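Local atomic coordinates of aromatic-amino-acid:2-oxoglutarate transaminase (Candida albicans, PDB entry 6HND), a protein that probably transfers amino groups between aromatic amino acids and 2-oxo acids such as 2-oxoglutarate, using pyridoxal 5'-phosphate as its cofactor. Residues B[204-212]-B[477-488]; B[441-449]-B[510-521]. All coordinates share one frame; numbering follows the deposited sequence.

Contact 1. Residues B[204-212]-B[477-488]; sequences KAVPVKINF and VDLEFSKDRSNF
Pro207 is the bump that fits against Phe481, and Val477 packs beside it. The contact joins the large and small parts of a class-I (fold type I) aminotransferase. Strand 204-208 is an outermost strand of the seven-stranded mixed sheet that carries the cofactor site. Segment 477-488 holds the short helix 479-482 and leads into strand 488-492 of the small antiparallel sheet. Pro207 lays CG over one face of the Phe481 ring, 3.7 Å from its centroid and 14° off the ring normal, a CH-pi contact. Phe481 is placed there with CG trans to its backbone N (chi1 -174°). Two residues earlier on the strand, Ala205 presents CB to Val477 CG1 at 3.5 Å. Val477 thus fills the hollow between Ala205 and Pro207, while Val206 and Val208 turn to the other side.

Lys209 runs out extended at about a right angle to Phe481. Its CG lies 3.6 Å from Phe481 CZ, and its CD sits over one face of the Arg485 guanidinium. Arg485 NH2 forms a salt bridge with Glu188, which also accepts from Ser482 OG and Ile210 N. This carboxylate therefore ties both segments together from outside.

At the far end the outer rim of the Phe212 ring meets Arg485 CB and the Phe488 ring, both from the same side of its plane. The two rings meet obliquely, their planes 44° apart. Phe212 CZ approaches Phe488 CE1 at 3.7 Å. Ile210 CG2, from its own segment, lies near the rim of the opposite face.

No hydrogen bond crosses between the segments. Within 477-488, Asp478 is the N-cap of the short helix. Its OD1 accepts from Phe481 N at 3.1 Å, on the anti side of the carboxylate and somewhat out of its plane.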
loop_
_atom_site.group_PDB
_atom_site.type_symbol
_atom_site.label_atom_id
_atom_site.label_comp_id
_atom_site.label_asym_id
_atom_site.label_seq_id
_atom_site.Cartn_x
_atom_site.Cartn_y
_atom_site.Cartn_z
ATOM N N LYS B 204 -1.731 -10.191 22.288
ATOM C CA LYS B 204 -1.063 -11.507 22.497
ATOM C C LYS B 204 -1.807 -12.575 21.668
ATOM O O LYS B 204 -3.058 -12.628 21.702
ATOM C CB LYS B 204 -0.978 -11.881 23.985
ATOM C CG LYS B 204 0.206 -12.794 24.325
ATOM C CD LYS B 204 -0.083 -13.967 25.276
ATOM C CE LYS B 204 0.516 -15.307 24.858
ATOM N NZ LYS B 204 1.841 -15.573 25.469
ATOM N N ALA B 205 -1.055 -13.391 20.935
ATOM C CA ALA B 205 -1.550 -14.573 20.197
ATOM C C ALA B 205 -1.594 -15.772 21.145
ATOM O O ALA B 205 -0.555 -16.130 21.733
ATOM C CB ALA B 205 -0.654 -14.846 19.024
ATOM N N VAL B 206 -2.771 -16.365 21.301
ATOM C CA VAL B 206 -2.971 -17.632 22.062
ATOM C C VAL B 206 -3.301 -18.718 21.043
ATOM O O VAL B 206 -4.221 -18.564 20.236
ATOM C CB VAL B 206 -4.050 -17.444 23.138
ATOM C CG1 VAL B 206 -4.664 -18.757 23.582
ATOM C CG2 VAL B 206 -3.460 -16.662 24.311
ATOM N N PRO B 207 -2.495 -19.797 21.016
ATOM C CA PRO B 207 -2.653 -20.864 20.039
ATOM C C PRO B 207 -3.881 -21.743 20.315
ATOM O O PRO B 207 -4.141 -22.052 21.448
ATOM C CB PRO B 207 -1.345 -21.654 20.210
ATOM C CG PRO B 207 -1.022 -21.491 21.679
ATOM C CD PRO B 207 -1.421 -20.061 21.983
ATOM N N VAL B 208 -4.606 -22.106 19.267
ATOM C CA VAL B 208 -5.806 -22.991 19.302
ATOM C C VAL B 208 -5.404 -24.297 18.610
ATOM O O VAL B 208 -5.073 -24.247 17.398
ATOM C CB VAL B 208 -7.010 -22.316 18.607
ATOM C CG1 VAL B 208 -8.113 -23.306 18.281
ATOM C CG2 VAL B 208 -7.585 -21.152 19.417
ATOM N N LYS B 209 -5.431 -25.414 19.333
ATOM C CA LYS B 209 -4.933 -26.725 18.838
ATOM C C LYS B 209 -5.695 -27.136 17.573
ATOM O O LYS B 209 -6.893 -26.880 17.454
ATOM C CB LYS B 209 -5.066 -27.840 19.880
ATOM C CG LYS B 209 -4.309 -27.609 21.179
ATOM C CD LYS B 209 -4.156 -28.855 22.040
ATOM C CE LYS B 209 -3.689 -28.541 23.453
ATOM N NZ LYS B 209 -3.384 -29.788 24.190
ATOM N N ILE B 210 -4.973 -27.740 16.642
ATOM C CA ILE B 210 -5.540 -28.324 15.406
ATOM C C ILE B 210 -5.602 -29.825 15.603
ATOM O O ILE B 210 -4.633 -30.407 16.100
ATOM C CB ILE B 210 -4.690 -27.931 14.196
ATOM C CG1 ILE B 210 -5.016 -26.498 13.769
ATOM C CG2 ILE B 210 -4.884 -28.934 13.070
ATOM C CD1 ILE B 210 -4.025 -25.948 12.798
ATOM N N ASN B 211 -6.740 -30.417 15.252
ATOM C CA ASN B 211 -6.921 -31.885 15.221
ATOM C C ASN B 211 -6.339 -32.370 13.877
ATOM O O ASN B 211 -6.755 -31.838 12.843
ATOM C CB ASN B 211 -8.396 -32.191 15.477
ATOM C CG ASN B 211 -8.790 -33.608 15.114
ATOM O OD1 ASN B 211 -7.973 -34.513 15.208
ATOM N ND2 ASN B 211 -10.034 -33.804 14.697
ATOM N N PHE B 212 -5.451 -33.374 13.889
ATOM C CA PHE B 212 -4.724 -33.899 12.702
ATOM C C PHE B 212 -5.290 -35.236 12.200
ATOM O O PHE B 212 -4.684 -35.793 11.271
ATOM C CB PHE B 212 -3.234 -33.997 13.029
ATOM C CG PHE B 212 -2.524 -32.673 12.898
ATOM C CD1 PHE B 212 -2.443 -31.793 13.973
ATOM C CD2 PHE B 212 -1.989 -32.282 11.683
ATOM C CE1 PHE B 212 -1.789 -30.577 13.837
ATOM C CE2 PHE B 212 -1.369 -31.051 11.546
ATOM C CZ PHE B 212 -1.272 -30.200 12.622
ATOM N N VAL B 477 2.306 -20.460 16.287
ATOM C CA VAL B 477 2.125 -19.321 17.223
ATOM C C VAL B 477 3.145 -19.474 18.355
ATOM O O VAL B 477 3.831 -18.496 18.663
ATOM C CB VAL B 477 0.679 -19.272 17.724
ATOM C CG1 VAL B 477 0.504 -18.184 18.779
ATOM C CG2 VAL B 477 -0.278 -19.092 16.539
ATOM N N ASP B 478 3.276 -20.689 18.890
ATOM C CA ASP B 478 4.157 -21.021 20.036
ATOM C C ASP B 478 4.740 -22.416 19.794
ATOM O O ASP B 478 3.980 -23.405 19.778
ATOM C CB ASP B 478 3.395 -20.950 21.364
ATOM C CG ASP B 478 4.305 -20.996 22.587
ATOM O OD1 ASP B 478 4.922 -22.057 22.844
ATOM O OD2 ASP B 478 4.392 -19.966 23.270
ATOM N N LEU B 479 6.056 -22.478 19.660
ATOM C CA LEU B 479 6.801 -23.691 19.284
ATOM C C LEU B 479 6.662 -24.743 20.388
ATOM O O LEU B 479 6.332 -25.879 20.041
ATOM C CB LEU B 479 8.260 -23.300 19.033
ATOM C CG LEU B 479 9.132 -24.407 18.436
ATOM C CD1 LEU B 479 8.377 -25.162 17.345
ATOM C CD2 LEU B 479 10.438 -23.834 17.897
ATOM N N GLU B 480 6.878 -24.384 21.658
ATOM C CA GLU B 480 6.797 -25.350 22.789
ATOM C C GLU B 480 5.395 -25.959 22.791
ATOM O O GLU B 480 5.252 -27.197 22.880
ATOM C CB GLU B 480 7.114 -24.682 24.134
ATOM C CG GLU B 480 8.521 -24.981 24.642
ATOM C CD GLU B 480 8.804 -26.462 24.865
ATOM O OE1 GLU B 480 9.850 -26.923 24.380
ATOM O OE2 GLU B 480 7.952 -27.160 25.490
ATOM N N PHE B 481 4.382 -25.116 22.650
ATOM C CA PHE B 481 2.978 -25.575 22.689
ATOM C C PHE B 481 2.731 -26.657 21.635
ATOM O O PHE B 481 2.072 -27.641 21.974
ATOM C CB PHE B 481 2.043 -24.405 22.420
ATOM C CG PHE B 481 0.583 -24.736 22.578
ATOM C CD1 PHE B 481 -0.008 -24.746 23.837
ATOM C CD2 PHE B 481 -0.200 -24.987 21.461
ATOM C CE1 PHE B 481 -1.367 -25.012 23.973
ATOM C CE2 PHE B 481 -1.561 -25.217 21.598
ATOM C CZ PHE B 481 -2.143 -25.235 22.853
ATOM N N SER B 482 3.213 -26.450 20.405
ATOM C CA SER B 482 2.837 -27.231 19.202
ATOM C C SER B 482 3.886 -28.296 18.819
ATOM O O SER B 482 3.651 -29.037 17.871
ATOM C CB SER B 482 2.577 -26.264 18.097
ATOM O OG SER B 482 1.556 -25.375 18.491
ATOM N N LYS B 483 4.988 -28.376 19.545
ATOM C CA LYS B 483 6.134 -29.312 19.361
ATOM C C LYS B 483 5.635 -30.686 18.907
ATOM O O LYS B 483 6.118 -31.194 17.864
ATOM C CB LYS B 483 6.877 -29.467 20.702
ATOM C CG LYS B 483 8.391 -29.372 20.664
ATOM C CD LYS B 483 9.096 -30.030 21.853
ATOM C CE LYS B 483 8.596 -29.571 23.209
ATOM N NZ LYS B 483 7.677 -30.558 23.821
ATOM N N ASP B 484 4.740 -31.287 19.695
ATOM C CA ASP B 484 4.326 -32.708 19.525
ATOM C C ASP B 484 3.522 -32.912 18.238
ATOM O O ASP B 484 3.455 -34.046 17.828
ATOM C CB ASP B 484 3.508 -33.215 20.708
ATOM C CG ASP B 484 4.341 -33.392 21.963
ATOM O OD1 ASP B 484 5.570 -33.646 21.832
ATOM O OD2 ASP B 484 3.751 -33.265 23.056
ATOM N N ARG B 485 2.949 -31.869 17.627
ATOM C CA ARG B 485 2.173 -31.983 16.363
ATOM C C ARG B 485 2.948 -31.370 15.193
ATOM O O ARG B 485 2.358 -31.214 14.089
ATOM C CB ARG B 485 0.796 -31.367 16.602
ATOM C CG ARG B 485 -0.005 -32.159 17.620
ATOM C CD ARG B 485 -1.342 -31.544 17.914
ATOM N NE ARG B 485 -1.167 -30.269 18.572
ATOM C CZ ARG B 485 -0.748 -30.090 19.814
ATOM N NH1 ARG B 485 -0.437 -31.120 20.585
ATOM N NH2 ARG B 485 -0.619 -28.860 20.282
ATOM N N SER B 486 4.237 -31.090 15.391
ATOM C CA SER B 486 5.109 -30.373 14.426
ATOM C C SER B 486 5.748 -31.366 13.464
ATOM O O SER B 486 6.545 -30.911 12.612
ATOM C CB SER B 486 6.158 -29.576 15.132
ATOM O OG SER B 486 5.563 -28.461 15.763
ATOM N N ASN B 487 5.382 -32.650 13.572
ATOM C CA ASN B 487 5.973 -33.748 12.751
ATOM C C ASN B 487 5.371 -33.744 11.339
ATOM O O ASN B 487 4.852 -34.774 10.894
ATOM C CB ASN B 487 5.817 -35.110 13.437
ATOM C CG ASN B 487 4.371 -35.468 13.729
ATOM O OD1 ASN B 487 3.571 -34.600 14.112
ATOM N ND2 ASN B 487 4.034 -36.732 13.502
ATOM N N PHE B 488 5.457 -32.634 10.615
ATOM C CA PHE B 488 4.931 -32.596 9.229
ATOM C C PHE B 488 5.670 -31.541 8.425
ATOM O O PHE B 488 6.170 -30.590 9.014
ATOM C CB PHE B 488 3.416 -32.363 9.181
ATOM C CG PHE B 488 2.930 -31.007 9.620
ATOM C CD1 PHE B 488 2.620 -30.760 10.949
ATOM C CD2 PHE B 488 2.715 -29.998 8.700
ATOM C CE1 PHE B 488 2.106 -29.528 11.339
ATOM C CE2 PHE B 488 2.247 -28.752 9.093
ATOM C CZ PHE B 488 1.954 -28.515 10.413
#

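Contact 2. Residues B[441-449]-B[510-521]; sequences FKINLPKDV and TDAVYEFFSNGL
Phe517 turns the edge of its ring to Ile443 and Asn444, while Leu521 CD2 lies over the centre of one ring face. This is helix-on-sheet packing: helix 499-518 lies against the small antiparallel sheet of the aminotransferase fold. The Phe517 ring also stacks with that of Tyr427. Phe441 likewise offers an edge, where Val513 CG2 lies in the ring plane, 3.9 Å from Phe441 CE2. Thr510 CG2 comes to the same ring obliquely. Phe516 has Leu521 CA over one face, toward the rim, and Leu445 CD2 at its edge.

Strand 441-443 and helix 510-518 run nearly parallel, with 8° between their directions and 11.5 Å between their axes at closest approach. That spacing is filled by side chains, and no hydrogen bond crosses it. With chi1 at -49°, Ile443 CG1 sits beside the backbone N and CG2 is trans to it, which brings the CG2 methyl to Phe517 CE1 at 3.8 Å. Leu458 of helix 451-465 also packs on Ile443 and on Phe516. Val428 of the neighbouring strand touches Phe441, Ile443 and Val513.

Beyond the strand, loop 444-449 runs past the C-terminal end of the helix. Gly520 leaves the helical path with positive phi in a Schellman motif, and Leu521 is then folded back toward this loop. Its two methyls have different partners. Leu521 CD2 meets Leu445 CD2 at 3.8 Å. Leu521 CD1 meets Pro446 CD, also at 3.8 Å, the two side chains reaching toward each other. Val449, at the end of the type I turn that starts at Pro446, adds CG1 to the same methyl from about a right angle. The tightest approach involves the backbone: Asn444 O lies 3.4 Å from Phe517 CZ, at the ring edge.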
loop_
_atom_site.group_PDB
_atom_site.type_symbol
_atom_site.label_atom_id
_atom_site.label_comp_id
_atom_site.label_asym_id
_atom_site.label_seq_id
_atom_site.Cartn_x
_atom_site.Cartn_y
_atom_site.Cartn_z
ATOM N N PHE B 441 1.964 -33.169 4.989
ATOM C CA PHE B 441 2.780 -34.389 4.776
ATOM C C PHE B 441 3.339 -34.782 6.136
ATOM O O PHE B 441 4.281 -34.115 6.615
ATOM C CB PHE B 441 3.875 -34.107 3.749
ATOM C CG PHE B 441 4.710 -35.289 3.350
ATOM C CD1 PHE B 441 4.206 -36.255 2.501
ATOM C CD2 PHE B 441 6.031 -35.395 3.754
ATOM C CE1 PHE B 441 4.992 -37.324 2.093
ATOM C CE2 PHE B 441 6.810 -36.474 3.369
ATOM C CZ PHE B 441 6.298 -37.418 2.513
ATOM N N LYS B 442 2.738 -35.808 6.725
ATOM C CA LYS B 442 3.046 -36.307 8.081
ATOM C C LYS B 442 4.249 -37.245 8.023
ATOM O O LYS B 442 4.389 -38.025 7.065
ATOM C CB LYS B 442 1.801 -36.976 8.662
ATOM C CG LYS B 442 0.682 -36.002 9.009
ATOM C CD LYS B 442 -0.356 -36.557 9.949
ATOM C CE LYS B 442 -1.507 -37.202 9.208
ATOM N NZ LYS B 442 -2.715 -37.291 10.061
ATOM N N ILE B 443 5.103 -37.121 9.025
ATOM C CA ILE B 443 6.275 -37.991 9.272
ATOM C C ILE B 443 5.970 -38.780 10.545
ATOM O O ILE B 443 5.911 -38.131 11.629
ATOM C CB ILE B 443 7.539 -37.128 9.439
ATOM C CG1 ILE B 443 7.691 -36.084 8.328
ATOM C CG2 ILE B 443 8.756 -38.028 9.583
ATOM C CD1 ILE B 443 7.635 -36.635 6.917
ATOM N N ASN B 444 5.776 -40.095 10.410
ATOM C CA ASN B 444 5.462 -41.034 11.522
ATOM C C ASN B 444 6.776 -41.340 12.267
ATOM O O ASN B 444 7.217 -42.519 12.307
ATOM C CB ASN B 444 4.632 -42.240 11.031
ATOM C CG ASN B 444 3.297 -41.808 10.424
ATOM O OD1 ASN B 444 2.702 -40.798 10.844
ATOM N ND2 ASN B 444 2.791 -42.546 9.437
ATOM N N LEU B 445 7.351 -40.325 12.916
ATOM C CA LEU B 445 8.485 -40.546 13.856
ATOM C C LEU B 445 7.981 -41.406 15.011
ATOM O O LEU B 445 6.830 -41.281 15.405
ATOM C CB LEU B 445 9.039 -39.213 14.379
ATOM C CG LEU B 445 9.609 -38.289 13.316
ATOM C CD1 LEU B 445 9.836 -36.910 13.877
ATOM C CD2 LEU B 445 10.876 -38.850 12.732
ATOM N N PRO B 446 8.817 -42.287 15.602
ATOM C CA PRO B 446 8.495 -42.884 16.899
ATOM C C PRO B 446 8.093 -41.805 17.917
ATOM O O PRO B 446 8.694 -40.748 17.969
ATOM C CB PRO B 446 9.770 -43.618 17.337
ATOM C CG PRO B 446 10.574 -43.816 16.061
ATOM C CD PRO B 446 10.097 -42.762 15.061
ATOM N N LYS B 447 7.099 -42.117 18.733
ATOM C CA LYS B 447 6.510 -41.183 19.727
ATOM C C LYS B 447 7.613 -40.576 20.613
ATOM O O LYS B 447 7.473 -39.404 21.011
ATOM C CB LYS B 447 5.455 -41.943 20.538
ATOM C CG LYS B 447 4.689 -41.154 21.590
ATOM C CD LYS B 447 3.611 -42.007 22.247
ATOM C CE LYS B 447 2.815 -41.295 23.312
ATOM N NZ LYS B 447 2.131 -40.098 22.755
ATOM N N ASP B 448 8.644 -41.352 20.958
ATOM C CA ASP B 448 9.598 -40.984 22.042
ATOM C C ASP B 448 10.841 -40.257 21.505
ATOM O O ASP B 448 11.732 -39.983 22.338
ATOM C CB ASP B 448 10.019 -42.204 22.872
ATOM C CG ASP B 448 10.840 -43.244 22.128
ATOM O OD1 ASP B 448 10.583 -43.448 20.928
ATOM O OD2 ASP B 448 11.729 -43.837 22.764
ATOM N N VAL B 449 10.941 -39.982 20.196
ATOM C CA VAL B 449 12.090 -39.216 19.619
ATOM C C VAL B 449 11.757 -37.726 19.749
ATOM O O VAL B 449 10.562 -37.388 19.836
ATOM C CB VAL B 449 12.468 -39.610 18.176
ATOM C CG1 VAL B 449 12.796 -41.082 18.067
ATOM C CG2 VAL B 449 11.411 -39.232 17.158
ATOM N N THR B 510 9.920 -38.475 -0.881
ATOM C CA THR B 510 9.666 -39.813 -0.312
ATOM C C THR B 510 10.954 -40.645 -0.288
ATOM O O THR B 510 11.105 -41.404 0.692
ATOM C CB THR B 510 8.493 -40.427 -1.071
ATOM O OG1 THR B 510 8.783 -40.338 -2.467
ATOM C CG2 THR B 510 7.215 -39.693 -0.747
ATOM N N ASP B 511 11.824 -40.520 -1.304
ATOM C CA ASP B 511 13.175 -41.145 -1.343
ATOM C C ASP B 511 13.984 -40.646 -0.136
ATOM O O ASP B 511 14.599 -41.460 0.580
ATOM C CB ASP B 511 13.950 -40.780 -2.610
ATOM C CG ASP B 511 13.533 -41.439 -3.919
ATOM O OD1 ASP B 511 12.717 -42.403 -3.908
ATOM O OD2 ASP B 511 14.043 -40.965 -4.965
ATOM N N ALA B 512 13.998 -39.337 0.087
ATOM C CA ALA B 512 14.728 -38.718 1.216
ATOM C C ALA B 512 14.188 -39.236 2.562
ATOM O O ALA B 512 15.004 -39.527 3.443
ATOM C CB ALA B 512 14.625 -37.220 1.107
ATOM N N VAL B 513 12.860 -39.353 2.733
ATOM C CA VAL B 513 12.263 -39.818 4.019
ATOM C C VAL B 513 12.621 -41.291 4.205
ATOM O O VAL B 513 13.034 -41.668 5.333
ATOM C CB VAL B 513 10.742 -39.595 4.137
ATOM C CG1 VAL B 513 10.259 -40.061 5.502
ATOM C CG2 VAL B 513 10.317 -38.147 3.913
ATOM N N TYR B 514 12.468 -42.086 3.145
ATOM C CA TYR B 514 12.828 -43.524 3.112
ATOM C C TYR B 514 14.270 -43.720 3.592
ATOM O O TYR B 514 14.481 -44.533 4.508
ATOM C CB TYR B 514 12.705 -44.135 1.717
ATOM C CG TYR B 514 12.952 -45.623 1.755
ATOM C CD1 TYR B 514 11.988 -46.471 2.270
ATOM C CD2 TYR B 514 14.165 -46.176 1.360
ATOM C CE1 TYR B 514 12.203 -47.834 2.365
ATOM C CE2 TYR B 514 14.396 -47.544 1.449
ATOM C CZ TYR B 514 13.411 -48.379 1.957
ATOM O OH TYR B 514 13.579 -49.729 2.083
ATOM N N GLU B 515 15.231 -43.010 2.995
ATOM C CA GLU B 515 16.653 -43.160 3.381
ATOM C C GLU B 515 16.782 -42.770 4.846
ATOM O O GLU B 515 17.483 -43.474 5.588
ATOM C CB GLU B 515 17.600 -42.332 2.517
ATOM C CG GLU B 515 19.051 -42.822 2.579
ATOM C CD GLU B 515 20.108 -41.745 2.346
ATOM O OE1 GLU B 515 20.850 -41.404 3.320
ATOM O OE2 GLU B 515 20.187 -41.225 1.203
ATOM N N PHE B 516 16.114 -41.702 5.263
ATOM C CA PHE B 516 16.290 -41.141 6.628
ATOM C C PHE B 516 15.847 -42.199 7.641
ATOM O O PHE B 516 16.596 -42.438 8.626
ATOM C CB PHE B 516 15.567 -39.801 6.754
ATOM C CG PHE B 516 15.504 -39.246 8.150
ATOM C CD1 PHE B 516 16.578 -38.564 8.689
ATOM C CD2 PHE B 516 14.351 -39.351 8.892
ATOM C CE1 PHE B 516 16.516 -38.039 9.968
ATOM C CE2 PHE B 516 14.284 -38.827 10.169
ATOM C CZ PHE B 516 15.368 -38.178 10.711
ATOM N N PHE B 517 14.704 -42.844 7.387
ATOM C CA PHE B 517 14.146 -43.944 8.222
ATOM C C PHE B 517 15.053 -45.191 8.175
ATOM O O PHE B 517 15.370 -45.743 9.261
ATOM C CB PHE B 517 12.695 -44.235 7.824
ATOM C CG PHE B 517 11.673 -43.452 8.623
ATOM C CD1 PHE B 517 11.446 -42.103 8.366
ATOM C CD2 PHE B 517 10.978 -44.055 9.664
ATOM C CE1 PHE B 517 10.514 -41.391 9.099
ATOM C CE2 PHE B 517 10.058 -43.341 10.408
ATOM C CZ PHE B 517 9.825 -42.010 10.118
ATOM N N SER B 518 15.503 -45.597 6.983
ATOM C CA SER B 518 16.448 -46.731 6.770
ATOM C C SER B 518 17.739 -46.497 7.576
ATOM O O SER B 518 18.270 -47.478 8.133
ATOM C CB SER B 518 16.750 -46.939 5.307
ATOM O OG SER B 518 15.542 -47.011 4.547
ATOM N N ASN B 519 18.193 -45.240 7.666
ATOM C CA ASN B 519 19.413 -44.825 8.405
ATOM C C ASN B 519 19.185 -44.808 9.927
ATOM O O ASN B 519 20.141 -44.439 10.633
ATOM C CB ASN B 519 19.899 -43.444 7.958
ATOM C CG ASN B 519 20.342 -43.403 6.515
ATOM O OD1 ASN B 519 20.408 -44.431 5.851
ATOM N ND2 ASN B 519 20.615 -42.212 6.015
ATOM N N GLY B 520 18.009 -45.206 10.424
ATOM C CA GLY B 520 17.656 -45.135 11.855
ATOM C C GLY B 520 17.356 -43.709 12.323
ATOM O O GLY B 520 17.511 -43.454 13.544
ATOM N N LEU B 521 16.906 -42.833 11.409
ATOM C CA LEU B 521 16.500 -41.413 11.665
ATOM C C LEU B 521 17.767 -40.568 11.825
ATOM O O LEU B 521 17.929 -39.900 12.879
ATOM C CB LEU B 521 15.582 -41.303 12.892
ATOM C CG LEU B 521 14.351 -42.202 12.874
ATOM C CD1 LEU B 521 13.776 -42.343 14.282
ATOM C CD2 LEU B 521 13.309 -41.666 11.907
#

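From the N terminus, the chain first lays down 204-212, at the edge of the large mixed sheet. It next reaches 441-449, on a strand of the small sheet. Segment 477-488 then returns to 204-212, so contact 1 closes a loop of 264 residues. Finally 510-521 comes back to 441-449, and contact 2 closes a shorter loop of 60. The two loops cross. Contact 1 ties the large sheet to the approach of strand 488-492; contact 2 binds the last helix to that strand's neighbour, 438-443. The contacts also touch: Asn487 ND2 probably donates to Ile443 O at 3.0 Å, and Lys442 NZ lies 2.8 Å from Phe212 O.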